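Local coordinates for tyrosine recombinase XerH (Helicobacter pylori, PDB 5JJV) that catalyses the cutting and rejoining of recombining DNA molecules as a site-specific tyrosine recombinase that takes part in chromosome segregation, at a contact of chain A with DNA and the interface of chains A and B. Sequence-based numbering; all coordinates share one arbitrary frame. Chains: chain A/B, Tyrosine recombinase XerH.

Contact 1: a contact of chain A with DNA. Residues chain A 290, 305-308. With nucleotides of chain C.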
ATOM      1  N   TYR A 290      20.834 -29.328 -14.780  1.00 59.08           N
ATOM      2  CA  TYR A 290      19.755 -28.839 -15.629  1.00 56.64           C
ATOM      3  C   TYR A 290      19.479 -29.799 -16.780  1.00 52.97           C
ATOM      4  O   TYR A 290      18.330 -30.161 -17.033  1.00 55.56           O
ATOM      5  CB  TYR A 290      20.076 -27.448 -16.184  1.00 55.55           C
ATOM      6  CG  TYR A 290      18.969 -26.895 -17.058  1.00 53.29           C
ATOM      7  CD1 TYR A 290      17.923 -26.167 -16.507  1.00 50.90           C
ATOM      8  CD2 TYR A 290      18.962 -27.117 -18.431  1.00 50.78           C
ATOM      9  CE1 TYR A 290      16.907 -25.668 -17.299  1.00 48.73           C
ATOM     10  CE2 TYR A 290      17.949 -26.627 -19.228  1.00 50.39           C
ATOM     11  CZ  TYR A 290      16.924 -25.901 -18.657  1.00 51.65           C
ATOM     12  OH  TYR A 290      15.912 -25.406 -19.448  1.00 61.34           O
ATOM     13  N   GLU A 305       7.405 -23.739 -20.270  1.00 59.46           N
ATOM     14  CA  GLU A 305       8.132 -22.470 -20.239  1.00 57.17           C
ATOM     15  C   GLU A 305       9.437 -22.564 -19.450  1.00 57.90           C
ATOM     16  O   GLU A 305      10.425 -21.917 -19.794  1.00 64.77           O
ATOM     17  CB  GLU A 305       7.247 -21.367 -19.653  1.00 54.22           C
ATOM     18  N   LYS A 306       9.430 -23.364 -18.388  1.00 54.46           N
ATOM     19  CA  LYS A 306      10.632 -23.615 -17.600  1.00 53.88           C
ATOM     20  C   LYS A 306      10.810 -25.118 -17.419  1.00 58.41           C
ATOM     21  O   LYS A 306       9.859 -25.823 -17.077  1.00 62.79           O
ATOM     22  CB  LYS A 306      10.551 -22.923 -16.238  1.00 50.38           C
ATOM     23  CG  LYS A 306      10.109 -21.468 -16.286  1.00 52.83           C
ATOM     24  CD  LYS A 306      11.218 -20.545 -16.757  1.00 53.82           C
ATOM     25  CE  LYS A 306      10.754 -19.096 -16.754  1.00 56.34           C
ATOM     26  NZ  LYS A 306      11.879 -18.131 -16.908  1.00 54.36           N
ATOM     27  N   ASN A 307      12.022 -25.612 -17.648  1.00 55.84           N
ATOM     28  CA  ASN A 307      12.261 -27.050 -17.602  1.00 56.18           C
ATOM     29  C   ASN A 307      13.486 -27.430 -16.781  1.00 60.68           C
ATOM     30  O   ASN A 307      14.203 -28.370 -17.123  1.00 62.54           O
ATOM     31  CB  ASN A 307      12.405 -27.600 -19.021  1.00 52.78           C
ATOM     32  CG  ASN A 307      11.252 -27.197 -19.920  1.00 54.57           C
ATOM     33  OD1 ASN A 307      10.135 -27.692 -19.775  1.00 54.07           O
ATOM     34  ND2 ASN A 307      11.519 -26.291 -20.855  1.00 56.75           N
ATOM     35  N   GLY A 308      13.716 -26.705 -15.689  1.00 61.84           N
ATOM     36  CA  GLY A 308      14.864 -26.958 -14.840  1.00 59.10           C
ATOM     37  C   GLY A 308      14.506 -27.461 -13.457  1.00 57.39           C
ATOM     38  O   GLY A 308      13.361 -27.826 -13.191  1.00 55.38           O
TER
ATOM     39  P    DC C  10      17.474 -23.757 -13.062  1.00 56.71           P
ATOM     40  OP1  DC C  10      16.288 -24.637 -13.001  1.00 54.32           O
ATOM     41  OP2  DC C  10      18.820 -24.361 -13.182  1.00 53.60           O
ATOM     42  O5'  DC C  10      17.238 -22.729 -14.260  1.00 57.54           O
ATOM     43  C5'  DC C  10      16.159 -21.805 -14.187  1.00 51.28           C
ATOM     44  C4'  DC C  10      15.938 -21.111 -15.519  1.00 49.52           C
ATOM     45  O4'  DC C  10      16.968 -20.111 -15.730  1.00 57.18           O
ATOM     46  C3'  DC C  10      15.977 -22.021 -16.739  1.00 51.87           C
ATOM     47  O3'  DC C  10      15.028 -21.572 -17.697  1.00 50.85           O
ATOM     48  C2'  DC C  10      17.413 -21.863 -17.242  1.00 57.05           C
ATOM     49  C1'  DC C  10      17.719 -20.412 -16.889  1.00 54.26           C
ATOM     50  N1   DC C  10      19.159 -20.158 -16.579  1.00 52.30           N
ATOM     51  C2   DC C  10      19.891 -19.252 -17.357  1.00 57.95           C
ATOM     52  O2   DC C  10      19.336 -18.680 -18.303  1.00 60.91           O
ATOM     53  N3   DC C  10      21.194 -19.028 -17.052  1.00 55.56           N
ATOM     54  C4   DC C  10      21.757 -19.660 -16.022  1.00 52.43           C
ATOM     55  N4   DC C  10      23.042 -19.408 -15.761  1.00 54.79           N
ATOM     56  C5   DC C  10      21.029 -20.585 -15.218  1.00 51.71           C
ATOM     57  C6   DC C  10      19.745 -20.799 -15.527  1.00 49.43           C
ATOM     58  P    DA C  11      14.452 -22.583 -18.803  1.00 61.03           P
ATOM     59  OP1  DA C  11      13.298 -21.919 -19.449  1.00 66.79           O
ATOM     60  OP2  DA C  11      14.290 -23.912 -18.175  1.00 64.42           O
ATOM     61  O5'  DA C  11      15.620 -22.659 -19.886  1.00 60.27           O
ATOM     62  C5'  DA C  11      16.021 -21.483 -20.566  1.00 58.19           C
ATOM     63  C4'  DA C  11      17.256 -21.740 -21.402  1.00 60.01           C
ATOM     64  O4'  DA C  11      18.449 -21.508 -20.605  1.00 60.68           O
ATOM     65  C3'  DA C  11      17.387 -23.166 -21.955  1.00 62.74           C
ATOM     66  O3'  DA C  11      17.780 -23.103 -23.309  1.00 65.78           O
ATOM     67  C2'  DA C  11      18.494 -23.768 -21.089  1.00 60.83           C
ATOM     68  C1'  DA C  11      19.358 -22.548 -20.851  1.00 60.09           C
ATOM     69  N9   DA C  11      20.262 -22.671 -19.711  1.00 54.70           N
ATOM     70  C8   DA C  11      20.139 -23.519 -18.644  1.00 54.27           C
ATOM     71  N7   DA C  11      21.112 -23.411 -17.770  1.00 54.27           N
ATOM     72  C5   DA C  11      21.930 -22.427 -18.303  1.00 49.08           C
ATOM     73  C6   DA C  11      23.137 -21.849 -17.857  1.00 49.04           C
ATOM     74  N6   DA C  11      23.746 -22.196 -16.719  1.00 52.30           N
ATOM     75  N1   DA C  11      23.693 -20.890 -18.629  1.00 51.63           N
ATOM     76  C2   DA C  11      23.082 -20.542 -19.768  1.00 52.11           C
ATOM     77  N3   DA C  11      21.951 -21.016 -20.290  1.00 52.65           N
ATOM     78  C4   DA C  11      21.421 -21.964 -19.500  1.00 50.21           C
ATOM     79  P    DT C  12      17.587 -24.361 -24.287  1.00 80.08           P
ATOM     80  OP1  DT C  12      16.250 -24.236 -24.907  1.00 86.59           O
ATOM     81  OP2  DT C  12      17.956 -25.596 -23.562  1.00 87.24           O
ATOM     82  O5'  DT C  12      18.700 -24.114 -25.400  1.00 91.60           O
ATOM     83  C5'  DT C  12      19.092 -22.785 -25.699  1.00 93.49           C
ATOM     84  C4'  DT C  12      20.599 -22.622 -25.606  1.00 92.34           C
ATOM     85  O4'  DT C  12      21.030 -22.668 -24.234  1.00 87.80           O
ATOM     86  C3'  DT C  12      21.417 -23.705 -26.300  1.00 93.22           C
ATOM     87  O3'  DT C  12      21.760 -23.276 -27.612  1.00 95.33           O
ATOM     88  C2'  DT C  12      22.665 -23.867 -25.402  1.00 90.21           C
ATOM     89  C1'  DT C  12      22.416 -22.876 -24.262  1.00 85.84           C
ATOM     90  N1   DT C  12      22.886 -23.358 -22.924  1.00 78.78           N
ATOM     91  C2   DT C  12      23.987 -22.762 -22.353  1.00 75.98           C
ATOM     92  O2   DT C  12      24.597 -21.848 -22.877  1.00 77.03           O
ATOM     93  N3   DT C  12      24.351 -23.274 -21.136  1.00 72.90           N
ATOM     94  C4   DT C  12      23.742 -24.303 -20.448  1.00 74.72           C
ATOM     95  O4   DT C  12      24.146 -24.690 -19.356  1.00 76.23           O
ATOM     96  C5   DT C  12      22.594 -24.890 -21.103  1.00 75.51           C
ATOM     97  C7   DT C  12      21.851 -26.017 -20.450  1.00 76.91           C
ATOM     98  C6   DT C  12      22.228 -24.396 -22.299  1.00 76.11           C
TER
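The backbone N-H of A:Asn307 points almost straight at the DA11 phosphate, 2.9 Å from N of A:Asn307 to OP2 of DA11 with an angle of 176° at the hydrogen. This is a phosphate-binding site in the catalytic part of a tyrosine recombinase of the phage integrase family. A:Tyr290, on helix 286-299, shares that oxygen: its phenol OH lies 2.5 Å from OP2 of DA11. The same A:Tyr290 OH sits 2.8 Å from the ester oxygen O5' of DA11. One hydroxyl hydrogen serves both acceptors, so the two bonds are probably alternatives or shared. OP2 lies in the plane of the tyrosine ring, at its edge. CG is anti to the backbone N (chi1 -179°), which sends the ring out from the helix along the DNA strand. One face of the ring takes the C8 edge of the adenine. C8 of DA11 stands 3.7 Å above the plane of the A:Tyr290 ring, over its centre. The A:Tyr290 ring and the five-membered ring of DA11 meet at 75°, edge-to-face. The thymine methyl C7 of DT12 packs 3.7 Å from CD2 of A:Tyr290. The hydrogen bonds here go to the phosphate group and read no base. The A:Lys306 chain bends at chi2, and its methylene CD comes 3.7 Å from OP1 of DA11. A:Gly308 follows with its CA near OP1 of DC10.

Contact 2: the interface of chains A and B. Residues chain A 142; chain B 107, 155, 157.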
ATOM      1  N   LYS A 142      25.875  10.367  -3.771  1.00 73.62           N
ATOM      2  CA  LYS A 142      26.436  10.321  -2.424  1.00 73.88           C
ATOM      3  C   LYS A 142      27.958  10.445  -2.421  1.00 71.21           C
ATOM      4  O   LYS A 142      28.565  10.627  -1.366  1.00 73.44           O
ATOM      5  CB  LYS A 142      26.033   9.026  -1.716  1.00 77.91           C
ATOM      6  CG  LYS A 142      26.894   7.828  -2.083  1.00 81.33           C
ATOM      7  CD  LYS A 142      26.775   6.719  -1.051  1.00 85.63           C
ATOM      8  CE  LYS A 142      27.767   5.599  -1.331  1.00 88.12           C
ATOM      9  NZ  LYS A 142      27.751   4.557  -0.269  1.00 90.80           N
TER
ATOM     10  N   GLU B 107      30.719   8.909   5.902  1.00 95.66           N
ATOM     11  CA  GLU B 107      30.269   7.545   6.150  1.00 96.37           C
ATOM     12  C   GLU B 107      31.314   6.735   6.911  1.00 94.50           C
ATOM     13  O   GLU B 107      30.979   5.958   7.806  1.00 93.08           O
ATOM     14  CB  GLU B 107      29.935   6.856   4.825  1.00104.12           C
ATOM     15  CG  GLU B 107      28.718   5.952   4.874  1.00110.09           C
ATOM     16  CD  GLU B 107      28.451   5.275   3.545  1.00117.50           C
ATOM     17  OE1 GLU B 107      29.225   4.368   3.172  1.00121.04           O
ATOM     18  OE2 GLU B 107      27.473   5.655   2.867  1.00119.24           O
ATOM     19  N   ASN B 155      24.344  13.847   2.525  1.00 75.38           N
ATOM     20  CA  ASN B 155      23.805  12.696   1.804  1.00 76.45           C
ATOM     21  C   ASN B 155      24.387  11.394   2.343  1.00 74.45           C
ATOM     22  O   ASN B 155      24.880  10.560   1.584  1.00 76.42           O
ATOM     23  CB  ASN B 155      24.074  12.824   0.301  1.00 77.28           C
ATOM     24  CG  ASN B 155      23.130  11.978  -0.538  1.00 79.81           C
ATOM     25  OD1 ASN B 155      22.624  10.951  -0.085  1.00 77.10           O
ATOM     26  ND2 ASN B 155      22.890  12.409  -1.769  1.00 85.62           N
ATOM     27  N   THR B 157      24.309   7.784   3.723  1.00 96.07           N
ATOM     28  CA  THR B 157      23.482   6.583   3.685  1.00102.67           C
ATOM     29  C   THR B 157      24.263   5.373   4.184  1.00105.19           C
ATOM     30  O   THR B 157      24.892   4.666   3.398  1.00114.68           O
ATOM     31  CB  THR B 157      22.963   6.291   2.264  1.00110.58           C
ATOM     32  OG1 THR B 157      24.071   6.065   1.384  1.00114.80           O
ATOM     33  CG2 THR B 157      22.132   7.455   1.742  1.00113.82           C
TER
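A:Lys142 reaches across to B:Glu107, B:Asn155 and B:Thr157 of the neighbouring copy. It sits near the C-terminal end of helix 123-143. The patch is part of a protein-protein interface between two copies of XerH. Tyrosine recombinases work as tetramers on paired DNA sites, so this contact probably belongs to the working assembly. The interface as a whole is not an exact two-fold, so the two copies probably contribute different surfaces. The lysine chain starts in a crowded position: chi1 is 82°, with CG between the backbone N and the carbonyl carbon. CB of A:Lys142 meets B:Asn155 first, 3.8 Å from its backbone O. This is a van der Waals contact. The side-chain amide of B:Asn155 faces the lysine backbone, with ND2 4.1 Å from N of A:Lys142. CG leads on to the rest of the lysine chain, which is extended. CD of A:Lys142 passes B:Thr157, 3.7 Å from its hydroxyl OG1. The threonine touches the chain at CD, and the two side chains cross at a slant. CE then carries the ammonium group on to B:Glu107, the first residue of helix 107-117. The glutamate chain is also extended beyond CG, and the two side chains cross at about a right angle. They meet at their charged ends in a salt bridge. The bond is lopsided and long: NZ of A:Lys142 is 3.3 Å from the carboxylate OE2 of B:Glu107, and the hydrogen bond is weak. Such a bridge probably adds electrostatic attraction more than tight directional grip. The contact hides 65 Å² of the lysine and much less of each partner. The other carboxylate oxygen, OE1 of B:Glu107, stays 3.7 Å from NZ of A:Lys142.

The centres of contact 1 and contact 2 lie about 42 Å apart. Both use chain A but share no residue or secondary-structure element. The centre of contact 1 is about 13 Å from A:Arg214 but about 25 Å from A:Lys240, both active-site residues. Contact 2 joins two recombinase copies, with its centre about 27 Å from B:Lys240, well away from the chemistry. One contact thus helps hold the DNA strand on a subunit, and the other helps hold neighbouring subunits together. Both probably recur within the deposited four-subunit assembly, where DNA binding and subunit contacts probably work together in strand exchange.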